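Side-chain contacts in 5-carboxyvanillate decarboxylase (Sphingomonas paucimobilis, PDB 4L6D), which probably removes the 5-carboxyl group of 5-carboxyvanillate as a manganese-dependent carboxy-lyase of the amidohydrolase fold, leaving vanillate: residues 3-8 and 326-331; 70-75 and 294-299; 170-175 and 330-335. One frame throughout, in Å; residues are numbered along the deposited sequence.

Interaction 1 (3-8 and 326-331); sequences RLIATE and GNAARI. With MN (manganese (II) ion), chain I.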
loop_
_atom_site.group_PDB
_atom_site.type_symbol
_atom_site.label_atom_id
_atom_site.label_comp_id
_atom_site.label_asym_id
_atom_site.label_seq_id
_atom_site.Cartn_x
_atom_site.Cartn_y
_atom_site.Cartn_z
ATOM N N ARG A 3 -5.829 -29.883 9.310
ATOM C CA ARG A 3 -4.387 -29.879 9.071
ATOM C C ARG A 3 -3.882 -28.460 8.861
ATOM O O ARG A 3 -4.246 -27.782 7.895
ATOM C CB ARG A 3 -4.006 -30.759 7.878
ATOM C CG ARG A 3 -2.492 -30.920 7.725
ATOM C CD ARG A 3 -2.125 -31.695 6.467
ATOM N NE ARG A 3 -0.756 -32.209 6.526
ATOM C CZ ARG A 3 -0.140 -32.804 5.509
ATOM N NH1 ARG A 3 -0.762 -32.940 4.344
ATOM N NH2 ARG A 3 1.101 -33.259 5.656
ATOM N N LEU A 4 -3.066 -28.004 9.803
ATOM C CA LEU A 4 -2.530 -26.662 9.772
ATOM C C LEU A 4 -1.075 -26.675 9.320
ATOM O O LEU A 4 -0.221 -27.262 9.981
ATOM C CB LEU A 4 -2.635 -26.051 11.165
ATOM C CG LEU A 4 -4.045 -25.622 11.550
ATOM C CD1 LEU A 4 -4.200 -25.549 13.069
ATOM C CD2 LEU A 4 -4.345 -24.287 10.933
ATOM N N ILE A 5 -0.819 -26.051 8.175
ATOM C CA ILE A 5 0.528 -25.906 7.645
ATOM C C ILE A 5 0.844 -24.418 7.587
ATOM O O ILE A 5 0.326 -23.703 6.736
ATOM C CB ILE A 5 0.645 -26.547 6.236
ATOM C CG1 ILE A 5 0.329 -28.049 6.291
ATOM C CG2 ILE A 5 2.034 -26.287 5.644
ATOM C CD1 ILE A 5 0.220 -28.690 4.906
ATOM N N ALA A 6 1.676 -23.946 8.513
ATOM C CA ALA A 6 2.025 -22.527 8.583
ATOM C C ALA A 6 3.092 -22.196 7.536
ATOM O O ALA A 6 4.119 -22.863 7.484
ATOM C CB ALA A 6 2.521 -22.182 9.985
ATOM N N THR A 7 2.858 -21.191 6.702
ATOM C CA THR A 7 3.706 -21.009 5.520
ATOM C C THR A 7 4.758 -19.898 5.519
ATOM O O THR A 7 5.459 -19.747 4.512
ATOM C CB THR A 7 2.862 -20.849 4.240
ATOM O OG1 THR A 7 1.925 -19.771 4.409
ATOM C CG2 THR A 7 2.105 -22.138 3.938
ATOM N N GLU A 8 4.894 -19.134 6.605
ATOM C CA GLU A 8 5.899 -18.061 6.625
ATOM C C GLU A 8 6.708 -18.105 7.913
ATOM O O GLU A 8 6.761 -17.131 8.669
ATOM C CB GLU A 8 5.271 -16.670 6.458
ATOM C CG GLU A 8 6.306 -15.633 5.943
ATOM C CD GLU A 8 5.781 -14.205 5.953
ATOM O OE1 GLU A 8 4.827 -13.907 5.196
ATOM O OE2 GLU A 8 6.319 -13.375 6.718
ATOM N N GLY A 326 -4.487 -27.203 2.790
ATOM C CA GLY A 326 -4.648 -27.868 1.509
ATOM C C GLY A 326 -3.959 -27.141 0.363
ATOM O O GLY A 326 -3.285 -27.758 -0.477
ATOM N N ASN A 327 -4.142 -25.831 0.314
ATOM C CA ASN A 327 -3.493 -25.025 -0.722
ATOM C C ASN A 327 -1.968 -25.076 -0.601
ATOM O O ASN A 327 -1.261 -25.226 -1.609
ATOM C CB ASN A 327 -3.976 -23.575 -0.661
ATOM C CG ASN A 327 -5.446 -23.430 -1.007
ATOM O OD1 ASN A 327 -6.018 -24.225 -1.754
ATOM N ND2 ASN A 327 -6.067 -22.394 -0.464
ATOM N N ALA A 328 -1.462 -24.966 0.629
ATOM C CA ALA A 328 -0.026 -25.091 0.865
ATOM C C ALA A 328 0.518 -26.442 0.403
ATOM O O ALA A 328 1.596 -26.513 -0.186
ATOM C CB ALA A 328 0.290 -24.892 2.340
ATOM N N ALA A 329 -0.206 -27.521 0.684
ATOM C CA ALA A 329 0.255 -28.843 0.289
ATOM C C ALA A 329 0.414 -28.934 -1.230
ATOM O O ALA A 329 1.373 -29.523 -1.727
ATOM C CB ALA A 329 -0.700 -29.903 0.793
ATOM N N ARG A 330 -0.517 -28.325 -1.957
ATOM C CA ARG A 330 -0.447 -28.280 -3.413
ATOM C C ARG A 330 0.697 -27.389 -3.893
ATOM O O ARG A 330 1.568 -27.828 -4.653
ATOM C CB ARG A 330 -1.763 -27.754 -3.981
ATOM C CG ARG A 330 -1.792 -27.663 -5.494
ATOM C CD ARG A 330 -3.085 -27.019 -5.986
ATOM N NE ARG A 330 -3.090 -25.568 -5.798
ATOM C CZ ARG A 330 -3.870 -24.915 -4.938
ATOM N NH1 ARG A 330 -4.731 -25.580 -4.184
ATOM N NH2 ARG A 330 -3.791 -23.596 -4.845
ATOM N N ILE A 331 0.692 -26.139 -3.444
ATOM C CA ILE A 331 1.641 -25.142 -3.937
ATOM C C ILE A 331 3.081 -25.465 -3.554
ATOM O O ILE A 331 4.009 -25.223 -4.334
ATOM C CB ILE A 331 1.242 -23.733 -3.455
ATOM C CG1 ILE A 331 -0.055 -23.308 -4.152
ATOM C CG2 ILE A 331 2.374 -22.711 -3.677
ATOM C CD1 ILE A 331 -0.695 -22.071 -3.566
HETATM MN MN MN I . 8.036 -13.134 8.045
HETATM O O HOH W 1 8.844 -15.158 8.288
#

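Interaction 2 (70-75 and 294-299); sequences DMHLLS and WAIDYP. With MN (manganese (II) ion), chain I; VNL (4-hydroxy-3-methoxybenzoate), chain J.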
loop_
_atom_site.group_PDB
_atom_site.type_symbol
_atom_site.label_atom_id
_atom_site.label_comp_id
_atom_site.label_asym_id
_atom_site.label_seq_id
_atom_site.Cartn_x
_atom_site.Cartn_y
_atom_site.Cartn_z
ATOM N N ASP A 70 0.266 -28.795 12.615
ATOM C CA ASP A 70 0.889 -29.953 11.988
ATOM C C ASP A 70 2.292 -29.648 11.466
ATOM O O ASP A 70 3.219 -30.421 11.689
ATOM C CB ASP A 70 0.006 -30.474 10.849
ATOM C CG ASP A 70 -1.398 -30.830 11.311
ATOM O OD1 ASP A 70 -2.145 -29.928 11.765
ATOM O OD2 ASP A 70 -1.763 -32.020 11.198
ATOM N N MET A 71 2.442 -28.534 10.758
ATOM C CA MET A 71 3.719 -28.212 10.113
ATOM C C MET A 71 4.086 -26.738 10.091
ATOM O O MET A 71 3.222 -25.857 10.072
ATOM C CB MET A 71 3.715 -28.692 8.648
ATOM C CG MET A 71 3.474 -30.176 8.455
ATOM S SD MET A 71 3.628 -30.691 6.729
ATOM C CE MET A 71 5.422 -30.799 6.605
ATOM N N HIS A 72 5.391 -26.493 10.072
ATOM C CA HIS A 72 5.936 -25.216 9.624
ATOM C C HIS A 72 6.637 -25.414 8.301
ATOM O O HIS A 72 7.446 -26.348 8.147
ATOM C CB HIS A 72 6.990 -24.683 10.585
ATOM C CG HIS A 72 6.440 -23.976 11.778
ATOM N ND1 HIS A 72 7.222 -23.161 12.568
ATOM C CD2 HIS A 72 5.205 -23.975 12.333
ATOM C CE1 HIS A 72 6.485 -22.668 13.548
ATOM N NE2 HIS A 72 5.264 -23.162 13.441
ATOM N N LEU A 73 6.331 -24.534 7.354
ATOM C CA LEU A 73 7.152 -24.354 6.154
ATOM C C LEU A 73 8.210 -23.312 6.489
ATOM O O LEU A 73 7.908 -22.121 6.632
ATOM C CB LEU A 73 6.280 -23.899 4.977
ATOM C CG LEU A 73 7.003 -23.560 3.675
ATOM C CD1 LEU A 73 7.627 -24.811 3.030
ATOM C CD2 LEU A 73 6.032 -22.863 2.713
ATOM N N LEU A 74 9.439 -23.783 6.660
ATOM C CA LEU A 74 10.537 -22.941 7.135
ATOM C C LEU A 74 11.176 -22.158 5.995
ATOM O O LEU A 74 11.261 -22.644 4.869
ATOM C CB LEU A 74 11.609 -23.805 7.802
ATOM C CG LEU A 74 11.155 -24.702 8.953
ATOM C CD1 LEU A 74 12.266 -25.674 9.354
ATOM C CD2 LEU A 74 10.742 -23.866 10.159
ATOM N N SER A 75 11.654 -20.955 6.313
ATOM C CA SER A 75 12.387 -20.121 5.362
ATOM C C SER A 75 13.493 -19.400 6.108
ATOM O O SER A 75 13.278 -18.925 7.228
ATOM C CB SER A 75 11.442 -19.100 4.705
ATOM O OG SER A 75 10.556 -18.517 5.661
ATOM N N TRP A 294 -2.765 -20.125 5.028
ATOM C CA TRP A 294 -2.533 -19.682 6.391
ATOM C C TRP A 294 -1.039 -19.636 6.727
ATOM O O TRP A 294 -0.237 -20.409 6.191
ATOM C CB TRP A 294 -3.297 -20.616 7.335
ATOM C CG TRP A 294 -3.104 -20.338 8.792
ATOM C CD1 TRP A 294 -3.616 -19.297 9.505
ATOM C CD2 TRP A 294 -2.341 -21.126 9.707
ATOM N NE1 TRP A 294 -3.210 -19.383 10.822
ATOM C CE2 TRP A 294 -2.435 -20.509 10.968
ATOM C CE3 TRP A 294 -1.594 -22.311 9.581
ATOM C CZ2 TRP A 294 -1.806 -21.028 12.097
ATOM C CZ3 TRP A 294 -0.968 -22.821 10.698
ATOM C CH2 TRP A 294 -1.081 -22.181 11.944
ATOM N N ALA A 295 -0.671 -18.721 7.622
ATOM C CA ALA A 295 0.699 -18.637 8.134
ATOM C C ALA A 295 0.680 -18.029 9.531
ATOM O O ALA A 295 -0.345 -17.496 9.955
ATOM C CB ALA A 295 1.588 -17.804 7.207
ATOM N N ILE A 296 1.815 -18.085 10.231
ATOM C CA ILE A 296 1.927 -17.505 11.565
ATOM C C ILE A 296 2.866 -16.304 11.576
ATOM O O ILE A 296 2.596 -15.313 12.264
ATOM C CB ILE A 296 2.424 -18.535 12.598
ATOM C CG1 ILE A 296 1.493 -19.750 12.647
ATOM C CG2 ILE A 296 2.566 -17.879 13.974
ATOM C CD1 ILE A 296 2.127 -20.942 13.334
ATOM N N ASP A 297 3.959 -16.391 10.813
ATOM C CA ASP A 297 5.097 -15.476 10.941
ATOM C C ASP A 297 5.850 -15.683 12.267
ATOM O O ASP A 297 6.357 -14.728 12.861
ATOM C CB ASP A 297 4.683 -14.000 10.772
ATOM C CG ASP A 297 5.582 -13.246 9.814
ATOM O OD1 ASP A 297 6.722 -13.693 9.586
ATOM O OD2 ASP A 297 5.148 -12.193 9.297
ATOM N N TYR A 298 5.929 -16.933 12.722
ATOM C CA TYR A 298 6.734 -17.293 13.884
ATOM C C TYR A 298 8.222 -17.174 13.493
ATOM O O TYR A 298 8.571 -17.465 12.356
ATOM C CB TYR A 298 6.392 -18.731 14.292
ATOM C CG TYR A 298 7.136 -19.205 15.513
ATOM C CD1 TYR A 298 6.621 -18.991 16.782
ATOM C CD2 TYR A 298 8.369 -19.848 15.399
ATOM C CE1 TYR A 298 7.301 -19.411 17.905
ATOM C CE2 TYR A 298 9.055 -20.269 16.515
ATOM C CZ TYR A 298 8.512 -20.055 17.769
ATOM O OH TYR A 298 9.181 -20.459 18.902
ATOM N N PRO A 299 9.108 -16.747 14.418
ATOM C CA PRO A 299 8.905 -16.398 15.830
ATOM C C PRO A 299 8.605 -14.927 16.062
ATOM O O PRO A 299 8.589 -14.472 17.212
ATOM C CB PRO A 299 10.256 -16.752 16.452
ATOM C CG PRO A 299 11.237 -16.402 15.382
ATOM C CD PRO A 299 10.545 -16.798 14.077
HETATM MN MN MN I . 8.036 -13.134 8.045
HETATM C C1 VNL J . 9.810 -9.006 11.849
HETATM C CO1 VNL J . 8.541 -9.552 11.608
HETATM C CO2 VNL J . 10.931 -9.408 11.098
HETATM C CM1 VNL J . 8.368 -10.526 10.608
HETATM C CM2 VNL J . 10.779 -10.361 10.093
HETATM O OM VNL J . 11.810 -10.814 9.311
HETATM C CZ VNL J . 9.457 -10.944 9.844
HETATM C CC VNL J . 9.980 -7.995 12.952
HETATM C CV VNL J . 13.138 -10.284 9.483
HETATM O O1 VNL J . 9.081 -7.839 13.822
HETATM O O2 VNL J . 11.061 -7.364 13.020
HETATM O O3 VNL J . 9.446 -12.088 9.097
HETATM O O HOH W 1 8.844 -15.158 8.288
#

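Interaction 3 (170-175 and 330-335); sequences ALYIHP and RIFRIT. With MN (manganese (II) ion), chain I; VNL (4-hydroxy-3-methoxybenzoate), chain J.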
loop_
_atom_site.group_PDB
_atom_site.type_symbol
_atom_site.label_atom_id
_atom_site.label_comp_id
_atom_site.label_asym_id
_atom_site.label_seq_id
_atom_site.Cartn_x
_atom_site.Cartn_y
_atom_site.Cartn_z
ATOM N N ALA A 170 7.482 -22.716 -6.406
ATOM C CA ALA A 170 6.904 -21.423 -6.081
ATOM C C ALA A 170 7.932 -20.561 -5.343
ATOM O O ALA A 170 8.705 -21.075 -4.533
ATOM C CB ALA A 170 5.651 -21.604 -5.241
ATOM N N LEU A 171 7.950 -19.264 -5.643
ATOM C CA LEU A 171 8.839 -18.329 -4.954
ATOM C C LEU A 171 8.057 -17.451 -3.992
ATOM O O LEU A 171 7.201 -16.668 -4.406
ATOM C CB LEU A 171 9.570 -17.446 -5.964
ATOM C CG LEU A 171 10.417 -16.324 -5.351
ATOM C CD1 LEU A 171 11.618 -16.884 -4.580
ATOM C CD2 LEU A 171 10.891 -15.376 -6.439
ATOM N N TYR A 172 8.354 -17.585 -2.703
ATOM C CA TYR A 172 7.785 -16.707 -1.692
ATOM C C TYR A 172 8.629 -15.444 -1.679
ATOM O O TYR A 172 9.821 -15.502 -1.377
ATOM C CB TYR A 172 7.844 -17.401 -0.327
ATOM C CG TYR A 172 6.827 -16.928 0.696
ATOM C CD1 TYR A 172 6.730 -15.586 1.052
ATOM C CD2 TYR A 172 5.975 -17.839 1.320
ATOM C CE1 TYR A 172 5.815 -15.161 2.004
ATOM C CE2 TYR A 172 5.056 -17.433 2.267
ATOM C CZ TYR A 172 4.973 -16.092 2.595
ATOM O OH TYR A 172 4.053 -15.706 3.533
ATOM N N ILE A 173 8.040 -14.313 -2.057
ATOM C CA ILE A 173 8.754 -13.043 -1.934
ATOM C C ILE A 173 8.373 -12.420 -0.606
ATOM O O ILE A 173 7.342 -11.744 -0.485
ATOM C CB ILE A 173 8.505 -12.078 -3.115
ATOM C CG1 ILE A 173 8.928 -12.736 -4.433
ATOM C CG2 ILE A 173 9.311 -10.804 -2.907
ATOM C CD1 ILE A 173 8.661 -11.876 -5.673
ATOM N N HIS A 174 9.218 -12.689 0.386
ATOM C CA HIS A 174 9.062 -12.199 1.750
ATOM C C HIS A 174 9.528 -10.746 1.792
ATOM O O HIS A 174 10.303 -10.325 0.945
ATOM C CB HIS A 174 9.940 -13.076 2.646
ATOM C CG HIS A 174 9.778 -12.818 4.110
ATOM N ND1 HIS A 174 10.447 -11.808 4.770
ATOM C CD2 HIS A 174 9.020 -13.440 5.041
ATOM C CE1 HIS A 174 10.109 -11.822 6.045
ATOM N NE2 HIS A 174 9.243 -12.802 6.237
ATOM N N PRO A 175 9.061 -9.956 2.769
ATOM C CA PRO A 175 9.596 -8.589 2.844
ATOM C C PRO A 175 11.062 -8.481 3.290
ATOM O O PRO A 175 11.676 -9.405 3.821
ATOM C CB PRO A 175 8.697 -7.910 3.895
ATOM C CG PRO A 175 7.445 -8.748 3.915
ATOM C CD PRO A 175 7.888 -10.146 3.641
ATOM N N ARG A 330 -0.517 -28.325 -1.957
ATOM C CA ARG A 330 -0.447 -28.280 -3.413
ATOM C C ARG A 330 0.697 -27.389 -3.893
ATOM O O ARG A 330 1.568 -27.828 -4.653
ATOM C CB ARG A 330 -1.763 -27.754 -3.981
ATOM C CG ARG A 330 -1.792 -27.663 -5.494
ATOM C CD ARG A 330 -3.085 -27.019 -5.986
ATOM N NE ARG A 330 -3.090 -25.568 -5.798
ATOM C CZ ARG A 330 -3.870 -24.915 -4.938
ATOM N NH1 ARG A 330 -4.731 -25.580 -4.184
ATOM N NH2 ARG A 330 -3.791 -23.596 -4.845
ATOM N N ILE A 331 0.692 -26.139 -3.444
ATOM C CA ILE A 331 1.641 -25.142 -3.937
ATOM C C ILE A 331 3.081 -25.465 -3.554
ATOM O O ILE A 331 4.009 -25.223 -4.334
ATOM C CB ILE A 331 1.242 -23.733 -3.455
ATOM C CG1 ILE A 331 -0.055 -23.308 -4.152
ATOM C CG2 ILE A 331 2.374 -22.711 -3.677
ATOM C CD1 ILE A 331 -0.695 -22.071 -3.566
ATOM N N PHE A 332 3.259 -26.029 -2.363
ATOM C CA PHE A 332 4.597 -26.311 -1.839
ATOM C C PHE A 332 4.955 -27.797 -1.753
ATOM O O PHE A 332 5.832 -28.187 -0.973
ATOM C CB PHE A 332 4.776 -25.629 -0.485
ATOM C CG PHE A 332 4.770 -24.126 -0.557
ATOM C CD1 PHE A 332 5.764 -23.441 -1.239
ATOM C CD2 PHE A 332 3.757 -23.395 0.055
ATOM C CE1 PHE A 332 5.754 -22.050 -1.299
ATOM C CE2 PHE A 332 3.741 -22.010 0.003
ATOM C CZ PHE A 332 4.749 -21.332 -0.672
ATOM N N ARG A 333 4.276 -28.629 -2.537
ATOM C CA ARG A 333 4.715 -30.014 -2.742
ATOM C C ARG A 333 4.812 -30.794 -1.434
ATOM O O ARG A 333 5.796 -31.494 -1.191
ATOM C CB ARG A 333 6.089 -30.042 -3.433
ATOM C CG ARG A 333 6.147 -29.338 -4.779
ATOM C CD ARG A 333 7.529 -29.486 -5.429
ATOM N NE ARG A 333 7.563 -28.883 -6.760
ATOM C CZ ARG A 333 8.572 -29.006 -7.618
ATOM N NH1 ARG A 333 9.647 -29.718 -7.296
ATOM N NH2 ARG A 333 8.504 -28.421 -8.806
ATOM N N ILE A 334 3.793 -30.674 -0.589
ATOM C CA ILE A 334 3.769 -31.391 0.683
ATOM C C ILE A 334 2.778 -32.538 0.590
ATOM O O ILE A 334 1.651 -32.357 0.134
ATOM C CB ILE A 334 3.360 -30.459 1.850
ATOM C CG1 ILE A 334 4.369 -29.314 1.996
ATOM C CG2 ILE A 334 3.253 -31.247 3.141
ATOM C CD1 ILE A 334 3.906 -28.215 2.951
ATOM N N THR A 335 3.207 -33.723 1.006
ATOM C CA THR A 335 2.312 -34.868 1.079
ATOM C C THR A 335 1.538 -34.818 2.389
ATOM O O THR A 335 0.303 -34.879 2.420
ATOM C CB THR A 335 3.100 -36.175 1.024
ATOM O OG1 THR A 335 3.809 -36.243 -0.218
ATOM C CG2 THR A 335 2.159 -37.363 1.134
ATOM O OXT THR A 335 2.151 -34.700 3.448
HETATM MN MN MN I . 8.036 -13.134 8.045
HETATM C C1 VNL J . 9.810 -9.006 11.849
HETATM C CO1 VNL J . 8.541 -9.552 11.608
HETATM C CO2 VNL J . 10.931 -9.408 11.098
HETATM C CM1 VNL J . 8.368 -10.526 10.608
HETATM C CM2 VNL J . 10.779 -10.361 10.093
HETATM O OM VNL J . 11.810 -10.814 9.311
HETATM C CZ VNL J . 9.457 -10.944 9.844
HETATM C CC VNL J . 9.980 -7.995 12.952
HETATM C CV VNL J . 13.138 -10.284 9.483
HETATM O O1 VNL J . 9.081 -7.839 13.822
HETATM O O2 VNL J . 11.061 -7.364 13.020
HETATM O O3 VNL J . 9.446 -12.088 9.097
HETATM O O HOH W 2 6.740 -25.035 -4.805
HETATM O O HOH W 1 8.844 -15.158 8.288
#

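Interaction 1 (3-8 and 326-331)
Ala328 meets two side chains of the first barrel strand. Its CB lies 3.7 Å from Thr7 CG2 and 4.0 Å from Ile5 CG2. Leu4 and Ala6 point away, while Ile5 and Thr7 point to helix 317-331 and each offers a methyl branch. Ile5 CG2 stands anti to the backbone N (chi1 -61°), and the other arm, through CG1, runs extended to CD1. That end reaches Ala329 CB more loosely, at 4.4 Å, and the same CD1 lies 3.9 Å above one face of the Arg3 guanidinium, toward its rim. Thr7 has its methyl beside the backbone N and its OG1 between N and the carbonyl carbon (chi1 55°). The methyl can thus face the helix while the hydroxyl bonds to Trp294 O. The small alanines let the helix come close: the CA atoms of Ile5 and Ala328 are 6.9 Å apart. On the helix, Arg330 NH1 binds Asn327 OD1 in the guanidinium plane, at 3.1 Å. Beyond Thr7 the extended side chain of Glu8 sends OE2 to the manganese ion, 2.2 Å away. This is the C-terminal helix of a TIM barrel packed on strand 5-11, which carries the metal ligand Glu8, as in the amidohydrolase fold.

Interaction 2 (70-75 and 294-299)
A histidine ring, His72, meets only carbon atoms across this contact, although both its nitrogens are hydrogen-bonded elsewhere in the structure. It belongs to strand 71-76 of the TIM barrel. Its neighbours lie in the loop after the last strand, 292-293, the loop that brings Asp297 to the metal. Two ring atoms do the touching. NE2 is 3.8 Å from Ile296 CD1, with the two side chains crossing at about a right angle. CE1 points to Tyr298 and comes within 3.9 Å of its CD2, which sits at the edge of the imidazole, in its plane. Tyr298 CB and CG are hardly farther from the same carbon. The two rings are oblique, with planes at 57° and centroids 5.7 Å apart. Tyr298 holds CG anti to its backbone N (chi1 -178°), and this swings the ring out beside His72. The cis-proline that follows folds back on it, with Pro299 CB over the centre of one ring face. Met303 of helix 303-311 touches both His72 and Tyr298. Glu9 of the first strand binds the backbone N atoms of Ile296, Asp297 and Tyr298, which fixes the loop between the two packing residues. Between them Asp297 turns the other way. Its OD2 is bonded to His227, and its OD1 binds the manganese ion at 2.1 Å, 3.2 Å from O3 of the bound vanillate.

Interaction 3 (170-175 and 330-335)
Phe332 touches Ala170 and Tyr172, at the start of the fifth barrel strand, just after helix 317-331 ends. From CB, its CG stands anti to the carbonyl carbon (chi1 -66°), which turns the ring back toward the strand. CD2 packs on Leu73 CD2 of strand 71-76. CE1, on the other side of the ring, meets Ala170 CB at 4.0 Å. CZ, the tip, comes to 4.2 Å from Tyr172 CD2, and the two rings meet obliquely. Ile331 CG2 lies over the centre of one face of the phenyl ring and also touches Ala170 CB, at 3.8 Å. A water joins the backbones beside them: it accepts from Ala170 N and donates to Ile331 O, at 2.8 Å. His174 binds the metal through NE2 at 2.2 Å, while its ND1 donates to Pro175 O at 2.9 Å, on a carbonyl lone pair. Together the two bonds hold the imidazole's rotation, with NE2 turned to the metal. At the far end of its ring, Tyr172 OH bonds to Thr270 and to Glu8 OE1, whose carboxylate binds manganese through OE2. Tyr172, packed by Phe332, is thus a second-shell residue that probably orients this metal-binding carboxylate.

In the fold
The three contacts join three of the eight parallel strands, the loop after the last strand and the C-terminal helix, around one manganese site. Each supplies one protein ligand: Glu8 in interaction 1, Asp297 in interaction 2 and His174 in interaction 3. Vanillate O3, 2.0 Å from the metal, and a water complete the five ligands. Interactions 1 and 3 share helix 317-331, and their centres are about 8 Å apart. Glu8 OE1 is 2.6 Å from Tyr172 OH. Arg3 NH2 forms a salt bridge with the C-terminal carboxylate oxygen Thr335 OXT, at 2.8 Å. Interactions 1 and 2 meet along neighbouring strands, where Ala6 O lies 2.8 Å from Leu73 N. Met71 SD packs on Ile334 CG2, at 3.6 Å, joining interactions 2 and 3.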